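Local coordinates for protein geobacter metallireducens SMUG1 (Geobacter metallireducens, PDB 5H9I) that belongs to the uracil DNA glycosylase superfamily as a SMUG1 protein and holds a bound xanthine in its pocket, at residues M4-L18 against A169-L181. Residues are numbered along the deposited sequence; the frame is centred on the assembly and turned at random.
Sequences MTGLAAISDALAADL and ACDLALRRTVVLL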
loop_
_atom_site.group_PDB
_atom_site.type_symbol
_atom_site.label_atom_id
_atom_site.label_comp_id
_atom_site.label_asym_id
_atom_site.label_seq_id
_atom_site.Cartn_x
_atom_site.Cartn_y
_atom_site.Cartn_z
ATOM N N MET A 4 -5.889 5.397 -18.803
ATOM C CA MET A 4 -5.338 4.398 -17.945
ATOM C C MET A 4 -5.971 3.028 -18.289
ATOM O O MET A 4 -7.094 2.742 -17.896
ATOM C CB MET A 4 -5.550 4.809 -16.468
ATOM C CG MET A 4 -4.849 6.127 -16.174
ATOM S SD MET A 4 -3.095 5.993 -15.970
ATOM C CE MET A 4 -2.479 7.302 -17.010
ATOM N N THR A 5 -5.162 2.226 -18.930
ATOM C CA THR A 5 -5.530 0.928 -19.422
ATOM C C THR A 5 -5.550 -0.095 -18.296
ATOM O O THR A 5 -6.224 -1.183 -18.406
ATOM C CB THR A 5 -4.484 0.401 -20.461
ATOM O OG1 THR A 5 -3.154 0.406 -19.915
ATOM C CG2 THR A 5 -4.542 1.271 -21.737
ATOM N N GLY A 6 -4.800 0.200 -17.199
ATOM C CA GLY A 6 -4.754 -0.812 -16.184
ATOM C C GLY A 6 -3.965 -0.248 -15.041
ATOM O O GLY A 6 -3.461 0.905 -15.082
ATOM N N LEU A 7 -3.885 -1.021 -13.974
ATOM C CA LEU A 7 -3.086 -0.604 -12.860
ATOM C C LEU A 7 -1.673 -0.300 -13.116
ATOM O O LEU A 7 -1.049 0.529 -12.465
ATOM C CB LEU A 7 -3.273 -1.581 -11.699
ATOM C CG LEU A 7 -4.658 -1.751 -11.061
ATOM C CD1 LEU A 7 -4.619 -2.864 -9.995
ATOM C CD2 LEU A 7 -5.086 -0.535 -10.428
ATOM N N ALA A 8 -1.047 -1.108 -14.028
ATOM C CA ALA A 8 0.382 -0.851 -14.238
ATOM C C ALA A 8 0.619 0.527 -14.856
ATOM O O ALA A 8 1.593 1.184 -14.426
ATOM C CB ALA A 8 0.930 -1.895 -15.215
ATOM N N ALA A 9 -0.255 0.917 -15.745
ATOM C CA ALA A 9 -0.179 2.307 -16.323
ATOM C C ALA A 9 -0.278 3.365 -15.218
ATOM O O ALA A 9 0.420 4.410 -15.194
ATOM C CB ALA A 9 -1.268 2.527 -17.307
ATOM N N ILE A 10 -1.209 3.133 -14.308
ATOM C CA ILE A 10 -1.403 4.035 -13.201
ATOM C C ILE A 10 -0.154 4.107 -12.325
ATOM O O ILE A 10 0.243 5.156 -11.952
ATOM C CB ILE A 10 -2.631 3.604 -12.362
ATOM C CG1 ILE A 10 -3.904 3.778 -13.197
ATOM C CG2 ILE A 10 -2.745 4.436 -11.086
ATOM C CD1 ILE A 10 -5.169 3.167 -12.630
ATOM N N SER A 11 0.450 2.965 -12.009
ATOM C CA SER A 11 1.639 2.977 -11.171
ATOM C C SER A 11 2.818 3.658 -11.902
ATOM O O SER A 11 3.593 4.339 -11.301
ATOM C CB SER A 11 2.063 1.553 -10.630
ATOM O OG SER A 11 1.417 1.170 -9.385
ATOM N N ASP A 12 2.932 3.396 -13.191
ATOM C CA ASP A 12 4.029 4.018 -13.950
ATOM C C ASP A 12 3.858 5.538 -14.003
ATOM O O ASP A 12 4.808 6.233 -13.860
ATOM C CB ASP A 12 4.179 3.383 -15.326
ATOM C CG ASP A 12 4.827 1.957 -15.274
ATOM O OD1 ASP A 12 5.501 1.585 -14.320
ATOM O OD2 ASP A 12 4.661 1.228 -16.196
ATOM N N ALA A 13 2.629 5.995 -14.141
ATOM C CA ALA A 13 2.305 7.466 -14.197
ATOM C C ALA A 13 2.612 8.049 -12.833
ATOM O O ALA A 13 3.197 9.125 -12.699
ATOM C CB ALA A 13 0.917 7.696 -14.551
ATOM N N LEU A 14 2.180 7.388 -11.758
ATOM C CA LEU A 14 2.536 7.820 -10.419
ATOM C C LEU A 14 4.057 7.947 -10.221
ATOM O O LEU A 14 4.550 8.866 -9.666
ATOM C CB LEU A 14 1.877 6.936 -9.380
ATOM C CG LEU A 14 2.203 7.221 -7.897
ATOM C CD1 LEU A 14 1.838 8.683 -7.525
ATOM C CD2 LEU A 14 1.476 6.194 -6.996
ATOM N N ALA A 15 4.813 6.912 -10.589
ATOM C CA ALA A 15 6.300 6.972 -10.435
ATOM C C ALA A 15 6.909 8.169 -11.172
ATOM O O ALA A 15 7.744 8.848 -10.605
ATOM C CB ALA A 15 6.940 5.649 -10.942
ATOM N N ALA A 16 6.391 8.451 -12.313
ATOM C CA ALA A 16 6.841 9.637 -13.100
ATOM C C ALA A 16 6.530 10.944 -12.374
ATOM O O ALA A 16 7.348 11.944 -12.337
ATOM C CB ALA A 16 6.219 9.669 -14.449
ATOM N N ASP A 17 5.324 11.048 -11.860
ATOM C CA ASP A 17 4.930 12.210 -11.119
ATOM C C ASP A 17 5.816 12.367 -9.897
ATOM O O ASP A 17 6.244 13.486 -9.554
ATOM C CB ASP A 17 3.473 12.113 -10.684
ATOM C CG ASP A 17 2.540 12.324 -11.767
ATOM O OD1 ASP A 17 2.988 12.970 -12.737
ATOM O OD2 ASP A 17 1.338 11.997 -11.709
ATOM N N LEU A 18 6.108 11.274 -9.173
ATOM C CA LEU A 18 6.960 11.287 -8.010
ATOM C C LEU A 18 8.429 11.701 -8.279
ATOM O O LEU A 18 9.054 12.310 -7.409
ATOM C CB LEU A 18 6.870 9.961 -7.230
ATOM C CG LEU A 18 5.407 9.702 -6.713
ATOM C CD1 LEU A 18 5.355 8.304 -6.123
ATOM C CD2 LEU A 18 4.897 10.679 -5.730
ATOM N N ALA A 169 -0.100 14.109 -6.388
ATOM C CA ALA A 169 0.245 12.993 -7.270
ATOM C C ALA A 169 -0.500 11.658 -6.777
ATOM O O ALA A 169 -1.059 10.940 -7.587
ATOM C CB ALA A 169 1.716 12.760 -7.322
ATOM N N CYS A 170 -0.406 11.421 -5.458
ATOM C CA CYS A 170 -1.053 10.252 -4.870
ATOM C C CYS A 170 -2.554 10.278 -4.974
ATOM O O CYS A 170 -3.245 9.271 -5.272
ATOM C CB CYS A 170 -0.576 10.059 -3.434
ATOM S SG CYS A 170 1.191 9.676 -3.296
ATOM N N ASP A 171 -3.157 11.480 -4.803
ATOM C CA ASP A 171 -4.628 11.591 -4.995
ATOM C C ASP A 171 -5.084 11.252 -6.434
ATOM O O ASP A 171 -6.090 10.598 -6.634
ATOM C CB ASP A 171 -5.082 13.069 -4.694
ATOM C CG ASP A 171 -5.066 13.469 -3.238
ATOM O OD1 ASP A 171 -4.796 12.659 -2.321
ATOM O OD2 ASP A 171 -5.214 14.759 -3.019
ATOM N N LEU A 172 -4.283 11.759 -7.383
ATOM C CA LEU A 172 -4.597 11.487 -8.772
ATOM C C LEU A 172 -4.522 9.936 -9.088
ATOM O O LEU A 172 -5.432 9.387 -9.703
ATOM C CB LEU A 172 -3.637 12.217 -9.703
ATOM C CG LEU A 172 -3.648 11.838 -11.206
ATOM C CD1 LEU A 172 -5.036 12.063 -11.774
ATOM C CD2 LEU A 172 -2.575 12.645 -11.904
ATOM N N ALA A 173 -3.473 9.310 -8.523
ATOM C CA ALA A 173 -3.325 7.856 -8.765
ATOM C C ALA A 173 -4.509 7.130 -8.117
ATOM O O ALA A 173 -4.992 6.135 -8.619
ATOM C CB ALA A 173 -2.000 7.353 -8.225
ATOM N N LEU A 174 -4.926 7.560 -6.922
ATOM C CA LEU A 174 -6.019 6.917 -6.260
ATOM C C LEU A 174 -7.377 7.048 -7.004
ATOM O O LEU A 174 -8.108 6.132 -7.157
ATOM C CB LEU A 174 -6.169 7.383 -4.774
ATOM C CG LEU A 174 -7.248 6.789 -3.950
ATOM C CD1 LEU A 174 -7.230 5.260 -3.904
ATOM C CD2 LEU A 174 -7.179 7.437 -2.520
ATOM N N ARG A 175 -7.636 8.323 -7.469
ATOM C CA ARG A 175 -8.774 8.501 -8.292
ATOM C C ARG A 175 -8.748 7.614 -9.574
ATOM O O ARG A 175 -9.766 7.021 -9.878
ATOM C CB ARG A 175 -8.945 9.975 -8.693
ATOM C CG ARG A 175 -9.460 10.842 -7.570
ATOM C CD ARG A 175 -9.714 12.229 -8.020
ATOM N NE ARG A 175 -8.549 13.026 -8.283
ATOM C CZ ARG A 175 -7.931 13.763 -7.355
ATOM N NH1 ARG A 175 -8.357 13.818 -6.124
ATOM N NH2 ARG A 175 -6.854 14.443 -7.725
ATOM N N ARG A 176 -7.589 7.536 -10.244
ATOM C CA ARG A 176 -7.485 6.695 -11.384
ATOM C C ARG A 176 -7.749 5.206 -11.022
ATOM O O ARG A 176 -8.429 4.503 -11.784
ATOM C CB ARG A 176 -6.102 6.807 -11.980
ATOM C CG ARG A 176 -5.881 8.130 -12.743
ATOM C CD ARG A 176 -4.496 8.315 -13.091
ATOM N NE ARG A 176 -4.346 9.386 -14.112
ATOM C CZ ARG A 176 -3.203 9.953 -14.410
ATOM N NH1 ARG A 176 -2.049 9.709 -13.809
ATOM N NH2 ARG A 176 -3.274 10.891 -15.399
ATOM N N THR A 177 -7.236 4.789 -9.881
ATOM C CA THR A 177 -7.446 3.406 -9.428
ATOM C C THR A 177 -8.909 3.104 -9.247
ATOM O O THR A 177 -9.459 2.035 -9.595
ATOM C CB THR A 177 -6.611 3.152 -8.165
ATOM O OG1 THR A 177 -5.242 3.378 -8.434
ATOM C CG2 THR A 177 -6.884 1.758 -7.660
ATOM N N VAL A 178 -9.607 4.069 -8.628
ATOM C CA VAL A 178 -11.033 3.888 -8.368
ATOM C C VAL A 178 -11.849 3.935 -9.680
ATOM O O VAL A 178 -12.805 3.165 -9.847
ATOM C CB VAL A 178 -11.523 4.958 -7.319
ATOM C CG1 VAL A 178 -13.043 5.055 -7.275
ATOM C CG2 VAL A 178 -10.934 4.578 -5.980
ATOM N N VAL A 179 -11.495 4.818 -10.593
ATOM C CA VAL A 179 -12.214 4.819 -11.873
ATOM C C VAL A 179 -11.977 3.489 -12.622
ATOM O O VAL A 179 -12.912 2.976 -13.227
ATOM C CB VAL A 179 -11.766 5.998 -12.747
ATOM C CG1 VAL A 179 -12.274 5.855 -14.227
ATOM C CG2 VAL A 179 -12.266 7.296 -12.074
ATOM N N LEU A 180 -10.743 2.920 -12.516
ATOM C CA LEU A 180 -10.543 1.614 -13.211
ATOM C C LEU A 180 -11.243 0.439 -12.540
ATOM O O LEU A 180 -11.884 -0.411 -13.191
ATOM C CB LEU A 180 -9.096 1.380 -13.234
ATOM C CG LEU A 180 -8.616 0.002 -13.876
ATOM C CD1 LEU A 180 -8.842 0.067 -15.360
ATOM C CD2 LEU A 180 -7.213 -0.322 -13.513
ATOM N N LEU A 181 -11.093 0.311 -11.198
ATOM C CA LEU A 181 -11.563 -0.873 -10.492
ATOM C C LEU A 181 -13.008 -0.813 -10.164
ATOM O O LEU A 181 -13.639 -1.814 -9.923
ATOM C CB LEU A 181 -10.712 -1.106 -9.213
ATOM C CG LEU A 181 -9.233 -1.305 -9.472
ATOM C CD1 LEU A 181 -8.638 -1.552 -8.095
ATOM C CD2 LEU A 181 -8.860 -2.473 -10.362
HETATM O O HOH W 1 -1.374 7.890 -11.603
HETATM O O HOH W 2 -0.115 10.064 -10.294
#
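The guanidinium of Arg176 lies between Met4 and Leu172. Met4 CE rests on the middle of one face, 3.8 Å from its plane. Leu172 CD2 covers the other face nearer its border, at 3.5 Å. A water occupies the edge in plane, donating to Ile10 O and accepting from Arg176 NH1 at 2.9 Å. Ala13 CB approaches Arg176 NH1 obliquely, to 3.7 Å. Met4 bends at chi2 (-77°) and chi3; its CG and SD cross the arginine chain at a slant near CD, and CE comes over the guanidinium. Asp17 OD2 stays 4.6 Å from Arg176 NH1, too far for a salt bridge, though the opposite charges probably still attract. A second water donates to both Asp17 OD2 and Ala169 O.

Ile10 is a knob in a hole formed by Ala173, Arg176, Thr177 and Leu180. Its CD1 reaches Arg176 O at 3.6 Å, while CG2 touches Ala173 O. That carbonyl accepts from Thr177 N and Thr177 OG1, which approach from opposite faces of its plane. Leu180 CD2 presses on the helix start at Leu7 N, 3.4 Å away, just after the N-cap Gly6. At the other end Leu14 holds CG anti to its own N (chi1 177°), placing CD1 on Ala169 O and CD2 on Ala173 CB. Ala169 CB meets Asp17 CB.

Leu7 and Leu181 also rest on Phe136, and Thr177 on Leu56, both in strands of the parallel sheet. Segments 7-18 and 169-181 run nearly antiparallel, at 172°, and their axes come within 9.7 Å of each other. The N-terminal helix thus packs beside helix 160-181 on the parallel sheet, in the layered alpha/beta fold of uracil DNA glycosylases.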